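Local coordinates for probable LRR receptor-like serine/threonine-protein kinase At4g26540 (Arabidopsis thaliana, PDB 5HZ0) that acts as a receptor for RGF peptide hormones that maintain the root stem cell niche, its extracellular leucine-rich repeats binding the peptide and pairing with SERK co-receptors, at residues 392-397 with 416-421; 397-402 with 421-426; 342-347 with 367-372. The protein carries 5 engineered substitutions. One frame throughout, in Å; residues are numbered along the deposited sequence.

All three contacts join neighbouring coils of the extracellular leucine-rich repeat solenoid. Along the chain contact 3 (342-347 with 367-372) closes before contacts 1 and 2 open, and the segments of those two alternate. Contacts 1 and 2 share Cys-397 and Leu-421, and their centres lie about 9 Å apart. Together they follow one pair of coils from its 3-10 segments to strands 402-404 and 426-428. The centre of contact 3 is about 15 Å from that of contact 1 and about 17 Å from that of contact 2. One N-linked sugar touches contacts 1 and 3, whereas contact 2 reaches the bound peptide through Arg-402, placing glycan and hormone at different parts of the coil.

Contact 1 of 3, residues 392-397 with 416-421; sequences PDIGNC and SEIGNL. With NAG (2-acetamido-2-deoxy-beta-D-glucopyranose), chain C.
Asn-420 and Gly-395 supply the polar link between these two 3-10 segments, ND2 of Asn-420 donating to O of Gly-395 at 3.0 Å. The N-H...O angle is 152°, and the donor stands above the carbonyl plane, 47° out of it. CB of Asn-420 already points at 392-397, and its CG is anti to the backbone N (chi1 -155°). The backbones come closest beside this bond, CA of Gly-395 lying 4.8 Å from CA of Glu-417.

Among the apolar contacts, Ile-394 and Ile-418 cross obliquely and touch through their CD1 atoms at 3.9 Å. Leu-421 turns its CD2 to the carbonyl oxygens of Ile-394, Gly-395 and Cys-397, a carbon-to-carbonyl contact with CD2 3.3 Å from O of Gly-395. At the more exposed margin, the bent chain of Glu-417 brings CD to 3.6 Å from CB of Pro-392.

The sugar is held on the other flank of 392-397. It is covalently attached to Asn-396 ND2, and its N2 donates to Asp-393 OD2 at 2.6 Å, a second attachment that would be expected to restrict rotation of the sugar about its link to Asn-396.

The two segments are equivalent turns of the predicted repeats LRR 17 and LRR 18, each leading toward a strand, 402-404 and 426-428 respectively; Phe-371 of the preceding coil and Pro-415, just before 416-421, both touch Ile-394.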
loop_
_atom_site.group_PDB
_atom_site.type_symbol
_atom_site.label_atom_id
_atom_site.label_comp_id
_atom_site.label_asym_id
_atom_site.label_seq_id
_atom_site.Cartn_x
_atom_site.Cartn_y
_atom_site.Cartn_z
ATOM N N PRO A 392 17.555 -13.115 -23.769
ATOM C CA PRO A 392 16.576 -14.157 -24.126
ATOM C C PRO A 392 16.189 -14.985 -22.896
ATOM O O PRO A 392 15.048 -15.442 -22.776
ATOM C CB PRO A 392 17.308 -15.006 -25.176
ATOM C CG PRO A 392 18.748 -14.611 -25.083
ATOM C CD PRO A 392 18.801 -13.214 -24.541
ATOM N N ASP A 393 17.095 -15.088 -21.928
ATOM C CA ASP A 393 16.802 -15.859 -20.717
ATOM C C ASP A 393 15.571 -15.368 -19.983
ATOM O O ASP A 393 15.150 -16.017 -19.027
ATOM C CB ASP A 393 17.973 -15.855 -19.751
ATOM C CG ASP A 393 19.274 -16.164 -20.433
ATOM O OD1 ASP A 393 19.685 -15.326 -21.276
ATOM O OD2 ASP A 393 19.874 -17.226 -20.125
ATOM N N ILE A 394 15.026 -14.214 -20.399
ATOM C CA ILE A 394 13.789 -13.684 -19.826
ATOM C C ILE A 394 12.679 -14.738 -19.869
ATOM O O ILE A 394 11.799 -14.749 -19.012
ATOM C CB ILE A 394 13.324 -12.356 -20.521
ATOM C CG1 ILE A 394 12.203 -11.679 -19.729
ATOM C CG2 ILE A 394 12.847 -12.599 -21.946
ATOM C CD1 ILE A 394 11.507 -10.588 -20.497
ATOM N N GLY A 395 12.739 -15.641 -20.848
ATOM C CA GLY A 395 11.767 -16.725 -20.916
ATOM C C GLY A 395 11.777 -17.702 -19.732
ATOM O O GLY A 395 10.785 -18.383 -19.473
ATOM N N ASN A 396 12.900 -17.765 -19.022
ATOM C CA ASN A 396 13.070 -18.611 -17.845
ATOM C C ASN A 396 12.285 -18.170 -16.602
ATOM O O ASN A 396 12.053 -18.981 -15.712
ATOM C CB ASN A 396 14.556 -18.690 -17.450
ATOM C CG ASN A 396 15.436 -19.346 -18.526
ATOM O OD1 ASN A 396 15.104 -19.337 -19.713
ATOM N ND2 ASN A 396 16.575 -19.903 -18.098
ATOM N N CYS A 397 11.858 -16.909 -16.525
ATOM C CA CYS A 397 11.367 -16.402 -15.245
ATOM C C CYS A 397 9.887 -16.721 -15.213
ATOM O O CYS A 397 9.039 -15.904 -15.614
ATOM C CB CYS A 397 11.569 -14.878 -15.215
ATOM S SG CYS A 397 11.769 -14.067 -13.594
ATOM N N SER A 416 11.790 -12.982 -28.326
ATOM C CA SER A 416 10.578 -13.749 -28.594
ATOM C C SER A 416 10.181 -14.717 -27.474
ATOM O O SER A 416 9.009 -15.092 -27.320
ATOM C CB SER A 416 10.772 -14.518 -29.890
ATOM O OG SER A 416 9.711 -15.416 -30.083
ATOM N N GLU A 417 11.163 -15.124 -26.683
ATOM C CA GLU A 417 10.905 -16.084 -25.617
ATOM C C GLU A 417 10.115 -15.478 -24.454
ATOM O O GLU A 417 9.787 -16.162 -23.492
ATOM C CB GLU A 417 12.183 -16.790 -25.155
ATOM C CG GLU A 417 13.401 -15.922 -25.147
ATOM C CD GLU A 417 14.041 -15.804 -26.504
ATOM O OE1 GLU A 417 13.944 -14.716 -27.102
ATOM O OE2 GLU A 417 14.632 -16.791 -26.977
ATOM N N ILE A 418 9.810 -14.188 -24.538
ATOM C CA ILE A 418 8.924 -13.581 -23.560
ATOM C C ILE A 418 7.547 -14.213 -23.724
ATOM O O ILE A 418 6.733 -14.215 -22.798
ATOM C CB ILE A 418 8.867 -12.039 -23.711
ATOM C CG1 ILE A 418 8.221 -11.402 -22.478
ATOM C CG2 ILE A 418 8.150 -11.643 -24.989
ATOM C CD1 ILE A 418 8.266 -9.902 -22.468
ATOM N N GLY A 419 7.306 -14.800 -24.895
ATOM C CA GLY A 419 6.057 -15.500 -25.135
ATOM C C GLY A 419 5.908 -16.721 -24.248
ATOM O O GLY A 419 4.821 -17.284 -24.113
ATOM N N ASN A 420 7.011 -17.115 -23.625
ATOM C CA ASN A 420 7.039 -18.270 -22.744
ATOM C C ASN A 420 6.392 -18.016 -21.378
ATOM O O ASN A 420 6.093 -18.964 -20.643
ATOM C CB ASN A 420 8.490 -18.699 -22.552
ATOM C CG ASN A 420 8.626 -20.150 -22.195
ATOM O OD1 ASN A 420 7.865 -20.997 -22.673
ATOM N ND2 ASN A 420 9.599 -20.455 -21.341
ATOM N N LEU A 421 6.164 -16.746 -21.041
ATOM C CA LEU A 421 5.705 -16.395 -19.699
ATOM C C LEU A 421 4.188 -16.321 -19.618
ATOM O O LEU A 421 3.574 -15.426 -20.184
ATOM C CB LEU A 421 6.312 -15.070 -19.258
ATOM C CG LEU A 421 7.828 -14.929 -19.359
ATOM C CD1 LEU A 421 8.249 -13.581 -18.780
ATOM C CD2 LEU A 421 8.514 -16.076 -18.629
HETATM C C1 NAG C . 17.460 -20.222 -19.190
HETATM C C2 NAG C . 18.854 -20.192 -18.565
HETATM C C3 NAG C . 19.928 -20.717 -19.513
HETATM C C4 NAG C . 19.496 -22.077 -20.052
HETATM C C5 NAG C . 18.131 -21.911 -20.714
HETATM C C6 NAG C . 17.674 -23.189 -21.413
HETATM C C7 NAG C . 19.282 -18.530 -16.860
HETATM C C8 NAG C . 19.765 -17.146 -16.532
HETATM N N2 NAG C . 19.200 -18.850 -18.146
HETATM O O3 NAG C . 21.181 -20.771 -18.850
HETATM O O4 NAG C . 20.419 -22.586 -20.991
HETATM O O5 NAG C . 17.176 -21.484 -19.763
HETATM O O6 NAG C . 18.101 -24.324 -20.687
HETATM O O7 NAG C . 18.973 -19.306 -15.962
#

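Contact 2 of 3, residues 397-402 with 421-426; sequences CTNLYR and LKNLNF
Tyr-401 O takes two backbone N-H groups from the next coil, Asn-425 N at 2.7 Å and Phe-426 N at 3.2 Å. The first arrives in the carbonyl plane on a lone pair, the second nearly along the C=O axis (161°). Arg-402 and Phe-426 form a cation-pi pair: CZ of Arg-402 stands 4.0 Å from the centroid of the Phe-426 ring, 11° off its normal. NH2 lies over the ring centre, although guanidinium and ring planes are 39° apart. In both residues CG is anti to the backbone N, and the arginine, extended from CG to NE, runs beside the phenylalanine in the same direction. Beyond the two segments, Arg-402 NH1 forms a salt bridge to the backbone of the bound peptide, in keeping with its recognition motif. The pair also makes a parallel bridge where strands 402-404 and 426-428 begin, as leucine-rich repeats stack their short strands. Phe-426 stacks on Phe-450 of the following coil.

CB of Asn-425 sits over one face of the Tyr-401 ring, 3.6 Å from its centroid, a CH-pi contact; the Asn-425 amide bonds to Glu-449. Inward, Leu-400 bridges two leucines, its CD2 4.1 Å from Leu-421 CD1 and its CG 4.1 Å from Leu-424 CD1.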
loop_
_atom_site.group_PDB
_atom_site.type_symbol
_atom_site.label_atom_id
_atom_site.label_comp_id
_atom_site.label_asym_id
_atom_site.label_seq_id
_atom_site.Cartn_x
_atom_site.Cartn_y
_atom_site.Cartn_z
ATOM N N CYS A 397 11.858 -16.909 -16.525
ATOM C CA CYS A 397 11.367 -16.402 -15.245
ATOM C C CYS A 397 9.887 -16.721 -15.213
ATOM O O CYS A 397 9.039 -15.904 -15.614
ATOM C CB CYS A 397 11.569 -14.878 -15.215
ATOM S SG CYS A 397 11.769 -14.067 -13.594
ATOM N N THR A 398 9.589 -17.846 -14.564
ATOM C CA THR A 398 8.373 -18.597 -14.836
ATOM C C THR A 398 7.162 -17.908 -14.253
ATOM O O THR A 398 6.091 -17.924 -14.843
ATOM C CB THR A 398 8.477 -20.046 -14.281
ATOM O OG1 THR A 398 9.690 -20.639 -14.748
ATOM C CG2 THR A 398 7.305 -20.907 -14.740
ATOM N N ASN A 399 7.350 -17.339 -13.066
ATOM C CA ASN A 399 6.279 -16.718 -12.297
ATOM C C ASN A 399 6.183 -15.213 -12.427
ATOM O O ASN A 399 5.408 -14.595 -11.697
ATOM C CB ASN A 399 6.410 -17.084 -10.811
ATOM C CG ASN A 399 5.972 -18.515 -10.516
ATOM O OD1 ASN A 399 5.059 -19.042 -11.150
ATOM N ND2 ASN A 399 6.625 -19.143 -9.548
ATOM N N LEU A 400 6.997 -14.614 -13.297
ATOM C CA LEU A 400 6.988 -13.154 -13.453
ATOM C C LEU A 400 5.588 -12.669 -13.743
ATOM O O LEU A 400 4.959 -13.105 -14.691
ATOM C CB LEU A 400 7.895 -12.720 -14.602
ATOM C CG LEU A 400 8.394 -11.283 -14.572
ATOM C CD1 LEU A 400 9.006 -10.933 -13.198
ATOM C CD2 LEU A 400 9.397 -11.078 -15.695
ATOM N N TYR A 401 5.124 -11.744 -12.915
ATOM C CA TYR A 401 3.785 -11.179 -12.997
ATOM C C TYR A 401 3.838 -9.732 -13.518
ATOM O O TYR A 401 3.215 -9.388 -14.531
ATOM C CB TYR A 401 3.138 -11.218 -11.618
ATOM C CG TYR A 401 1.679 -10.833 -11.605
ATOM C CD1 TYR A 401 0.701 -11.766 -11.908
ATOM C CD2 TYR A 401 1.278 -9.542 -11.285
ATOM C CE1 TYR A 401 -0.631 -11.442 -11.889
ATOM C CE2 TYR A 401 -0.065 -9.204 -11.261
ATOM C CZ TYR A 401 -1.012 -10.157 -11.568
ATOM O OH TYR A 401 -2.349 -9.849 -11.560
ATOM N N ARG A 402 4.547 -8.889 -12.769
ATOM C CA ARG A 402 4.713 -7.471 -13.076
ATOM C C ARG A 402 6.157 -7.143 -13.448
ATOM O O ARG A 402 7.084 -7.320 -12.644
ATOM C CB ARG A 402 4.263 -6.644 -11.872
ATOM C CG ARG A 402 4.500 -5.135 -11.963
ATOM C CD ARG A 402 3.859 -4.465 -10.763
ATOM N NE ARG A 402 3.840 -3.022 -10.893
ATOM C CZ ARG A 402 2.915 -2.357 -11.570
ATOM N NH1 ARG A 402 2.971 -1.035 -11.638
ATOM N NH2 ARG A 402 1.939 -3.020 -12.175
ATOM N N LEU A 421 6.164 -16.746 -21.041
ATOM C CA LEU A 421 5.705 -16.395 -19.699
ATOM C C LEU A 421 4.188 -16.321 -19.618
ATOM O O LEU A 421 3.574 -15.426 -20.184
ATOM C CB LEU A 421 6.312 -15.070 -19.258
ATOM C CG LEU A 421 7.828 -14.929 -19.359
ATOM C CD1 LEU A 421 8.249 -13.581 -18.780
ATOM C CD2 LEU A 421 8.514 -16.076 -18.629
ATOM N N LYS A 422 3.595 -17.273 -18.905
ATOM C CA LYS A 422 2.145 -17.434 -18.873
ATOM C C LYS A 422 1.449 -16.698 -17.732
ATOM O O LYS A 422 0.222 -16.581 -17.731
ATOM C CB LYS A 422 1.788 -18.929 -18.825
ATOM C CG LYS A 422 2.543 -19.771 -19.841
ATOM C CD LYS A 422 2.081 -19.505 -21.266
ATOM C CE LYS A 422 3.150 -19.928 -22.282
ATOM N NZ LYS A 422 2.677 -19.871 -23.714
ATOM N N ASN A 423 2.207 -16.234 -16.746
ATOM C CA ASN A 423 1.601 -15.440 -15.676
ATOM C C ASN A 423 1.793 -13.918 -15.812
ATOM O O ASN A 423 1.249 -13.157 -15.015
ATOM C CB ASN A 423 2.076 -15.905 -14.298
ATOM C CG ASN A 423 1.970 -17.418 -14.118
ATOM O OD1 ASN A 423 2.985 -18.120 -14.074
ATOM N ND2 ASN A 423 0.745 -17.921 -13.997
ATOM N N LEU A 424 2.541 -13.483 -16.828
ATOM C CA LEU A 424 2.941 -12.095 -16.918
ATOM C C LEU A 424 1.686 -11.269 -17.207
ATOM O O LEU A 424 1.034 -11.444 -18.229
ATOM C CB LEU A 424 3.946 -11.958 -18.059
ATOM C CG LEU A 424 4.697 -10.652 -18.311
ATOM C CD1 LEU A 424 5.342 -10.119 -17.029
ATOM C CD2 LEU A 424 5.744 -10.928 -19.383
ATOM N N ASN A 425 1.335 -10.412 -16.253
ATOM C CA ASN A 425 0.152 -9.584 -16.333
ATOM C C ASN A 425 0.377 -8.219 -16.962
ATOM O O ASN A 425 -0.410 -7.740 -17.765
ATOM C CB ASN A 425 -0.452 -9.404 -14.950
ATOM C CG ASN A 425 -1.733 -8.633 -14.995
ATOM O OD1 ASN A 425 -1.798 -7.479 -14.581
ATOM N ND2 ASN A 425 -2.768 -9.260 -15.530
ATOM N N PHE A 426 1.480 -7.614 -16.546
ATOM C CA PHE A 426 1.712 -6.198 -16.687
ATOM C C PHE A 426 3.150 -6.050 -17.141
ATOM O O PHE A 426 4.075 -6.494 -16.459
ATOM C CB PHE A 426 1.526 -5.510 -15.330
ATOM C CG PHE A 426 1.685 -4.026 -15.380
ATOM C CD1 PHE A 426 2.940 -3.456 -15.506
ATOM C CD2 PHE A 426 0.571 -3.185 -15.301
ATOM C CE1 PHE A 426 3.092 -2.079 -15.562
ATOM C CE2 PHE A 426 0.715 -1.806 -15.347
ATOM C CZ PHE A 426 1.976 -1.256 -15.476
#

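Contact 3 of 3, residues 342-347 with 367-372; sequences IPQSLS and PKEIFG. With NAG (2-acetamido-2-deoxy-beta-D-glucopyranose), chain C.
Pro-367 opens the second segment by laying its ring against Ile-342, the two side chains crossing at about a right angle with CG of Pro-367 3.8 Å from CG2 of Ile-342. CB of Pro-367 also lies 3.8 Å from CA of Gln-344, and the ring thus touches both Ile-342 and the residue where the 3-10 segment 344-347 starts. Lys-368 turns its side chain away from that segment, toward the following coil, where it meets Pro-391 and makes a long, weak ion pair with Asp-393.

Glu-369 is directed at the first segment. Its CG is anti to the carbonyl carbon (chi1 -61°), and the chain bends at chi2, setting the carboxylate beside Gln-344, with OE1 of Glu-369 3.4 Å from CB of Gln-344. CB of Glu-369 meanwhile packs against CB of Ser-347 at 3.5 Å. The hydroxyl of that serine is committed to its own turn: OG donates to O of Gln-344 at 2.7 Å, and the same carbonyl accepts the N-H of Ser-347.

These are matching 3-10 turns of the predicted repeats LRR 15 and LRR 16, stacked flank to flank as in the solenoid of plant leucine-rich repeat receptors. Ile-370 is buried against the first segment, its CD1 3.6 Å from CB of Leu-346 and close to the backbone N of Ser-347. Ile-370 and Phe-371 both rest on Leu-379 of strand 378-380, and Phe-371 points away from 342-347. The acetyl group of the sugar on Asn-396 lies against this segment, NAG C8 3.3 Å from O of Lys-368 and NAG O7 3.8 Å from CA of Gly-372, while Arg-350 ties the two turns together by bonding to the carbonyls of Ser-347 and Gly-372.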
loop_
_atom_site.group_PDB
_atom_site.type_symbol
_atom_site.label_atom_id
_atom_site.label_comp_id
_atom_site.label_asym_id
_atom_site.label_seq_id
_atom_site.Cartn_x
_atom_site.Cartn_y
_atom_site.Cartn_z
ATOM N N ILE A 342 23.791 -3.884 -11.689
ATOM C CA ILE A 342 23.063 -4.821 -10.859
ATOM C C ILE A 342 23.931 -6.081 -10.842
ATOM O O ILE A 342 24.308 -6.585 -11.905
ATOM C CB ILE A 342 21.693 -5.120 -11.492
ATOM C CG1 ILE A 342 20.860 -3.825 -11.559
ATOM C CG2 ILE A 342 20.968 -6.261 -10.738
ATOM C CD1 ILE A 342 19.653 -3.892 -12.499
ATOM N N PRO A 343 24.318 -6.548 -9.646
ATOM C CA PRO A 343 25.148 -7.766 -9.535
ATOM C C PRO A 343 24.401 -9.022 -9.944
ATOM O O PRO A 343 23.314 -9.272 -9.416
ATOM C CB PRO A 343 25.475 -7.841 -8.032
ATOM C CG PRO A 343 24.377 -7.004 -7.355
ATOM C CD PRO A 343 24.098 -5.895 -8.341
ATOM N N GLN A 344 24.991 -9.822 -10.828
ATOM C CA GLN A 344 24.426 -11.132 -11.171
ATOM C C GLN A 344 24.242 -12.056 -9.958
ATOM O O GLN A 344 23.306 -12.857 -9.924
ATOM C CB GLN A 344 25.265 -11.827 -12.251
ATOM C CG GLN A 344 26.712 -12.095 -11.861
ATOM C CD GLN A 344 26.936 -13.512 -11.341
ATOM O OE1 GLN A 344 26.221 -14.446 -11.715
ATOM N NE2 GLN A 344 27.933 -13.674 -10.471
ATOM N N SER A 345 25.113 -11.925 -8.957
ATOM C CA SER A 345 25.073 -12.797 -7.779
ATOM C C SER A 345 23.794 -12.640 -6.976
ATOM O O SER A 345 23.498 -13.431 -6.084
ATOM C CB SER A 345 26.272 -12.553 -6.873
ATOM O OG SER A 345 26.415 -11.180 -6.546
ATOM N N LEU A 346 23.032 -11.614 -7.292
ATOM C CA LEU A 346 21.736 -11.430 -6.666
ATOM C C LEU A 346 20.806 -12.593 -7.035
ATOM O O LEU A 346 19.890 -12.935 -6.282
ATOM C CB LEU A 346 21.146 -10.093 -7.096
ATOM C CG LEU A 346 19.958 -9.553 -6.318
ATOM C CD1 LEU A 346 20.295 -9.445 -4.847
ATOM C CD2 LEU A 346 19.577 -8.192 -6.900
ATOM N N SER A 347 21.060 -13.203 -8.187
ATOM C CA SER A 347 20.320 -14.396 -8.595
ATOM C C SER A 347 20.612 -15.633 -7.726
ATOM O O SER A 347 19.866 -16.609 -7.785
ATOM C CB SER A 347 20.610 -14.741 -10.052
ATOM O OG SER A 347 21.956 -15.153 -10.194
ATOM N N PRO A 367 21.514 -8.316 -15.745
ATOM C CA PRO A 367 22.166 -9.627 -15.684
ATOM C C PRO A 367 21.162 -10.712 -16.027
ATOM O O PRO A 367 20.037 -10.699 -15.516
ATOM C CB PRO A 367 22.624 -9.732 -14.220
ATOM C CG PRO A 367 21.743 -8.799 -13.474
ATOM C CD PRO A 367 21.482 -7.655 -14.431
ATOM N N LYS A 368 21.565 -11.620 -16.912
ATOM C CA LYS A 368 20.705 -12.700 -17.375
ATOM C C LYS A 368 20.214 -13.535 -16.200
ATOM O O LYS A 368 19.061 -13.978 -16.169
ATOM C CB LYS A 368 21.479 -13.564 -18.381
ATOM C CG LYS A 368 22.005 -12.727 -19.579
ATOM C CD LYS A 368 22.323 -13.594 -20.823
ATOM C CE LYS A 368 22.122 -12.803 -22.133
ATOM N NZ LYS A 368 22.286 -13.670 -23.348
ATOM N N GLU A 369 21.083 -13.699 -15.212
ATOM C CA GLU A 369 20.838 -14.640 -14.133
ATOM C C GLU A 369 19.622 -14.263 -13.301
ATOM O O GLU A 369 18.957 -15.119 -12.745
ATOM C CB GLU A 369 22.094 -14.815 -13.255
ATOM C CG GLU A 369 23.313 -15.360 -14.002
ATOM C CD GLU A 369 24.183 -14.264 -14.626
ATOM O OE1 GLU A 369 23.668 -13.154 -14.915
ATOM O OE2 GLU A 369 25.396 -14.510 -14.820
ATOM N N ILE A 370 19.310 -12.983 -13.232
ATOM C CA ILE A 370 18.169 -12.551 -12.441
ATOM C C ILE A 370 16.866 -13.141 -12.984
ATOM O O ILE A 370 15.912 -13.356 -12.240
ATOM C CB ILE A 370 18.113 -11.012 -12.331
ATOM C CG1 ILE A 370 18.169 -10.594 -10.863
ATOM C CG2 ILE A 370 16.872 -10.449 -12.993
ATOM C CD1 ILE A 370 19.504 -10.852 -10.199
ATOM N N PHE A 371 16.848 -13.442 -14.279
ATOM C CA PHE A 371 15.659 -14.009 -14.911
ATOM C C PHE A 371 15.565 -15.526 -14.664
ATOM O O PHE A 371 14.580 -16.176 -15.025
ATOM C CB PHE A 371 15.644 -13.687 -16.413
ATOM C CG PHE A 371 15.347 -12.234 -16.728
ATOM C CD1 PHE A 371 14.060 -11.722 -16.581
ATOM C CD2 PHE A 371 16.343 -11.390 -17.191
ATOM C CE1 PHE A 371 13.777 -10.400 -16.882
ATOM C CE2 PHE A 371 16.061 -10.059 -17.497
ATOM C CZ PHE A 371 14.777 -9.568 -17.339
ATOM N N GLY A 372 16.597 -16.086 -14.041
ATOM C CA GLY A 372 16.584 -17.486 -13.659
ATOM C C GLY A 372 15.793 -17.737 -12.384
ATOM O O GLY A 372 15.567 -18.887 -12.002
HETATM C C1 NAG C . 17.460 -20.222 -19.190
HETATM C C2 NAG C . 18.854 -20.192 -18.565
HETATM C C3 NAG C . 19.928 -20.717 -19.513
HETATM C C4 NAG C . 19.496 -22.077 -20.052
HETATM C C5 NAG C . 18.131 -21.911 -20.714
HETATM C C6 NAG C . 17.674 -23.189 -21.413
HETATM C C7 NAG C . 19.282 -18.530 -16.860
HETATM C C8 NAG C . 19.765 -17.146 -16.532
HETATM N N2 NAG C . 19.200 -18.850 -18.146
HETATM O O3 NAG C . 21.181 -20.771 -18.850
HETATM O O4 NAG C . 20.419 -22.586 -20.991
HETATM O O5 NAG C . 17.176 -21.484 -19.763
HETATM O O6 NAG C . 18.101 -24.324 -20.687
HETATM O O7 NAG C . 18.973 -19.306 -15.962
#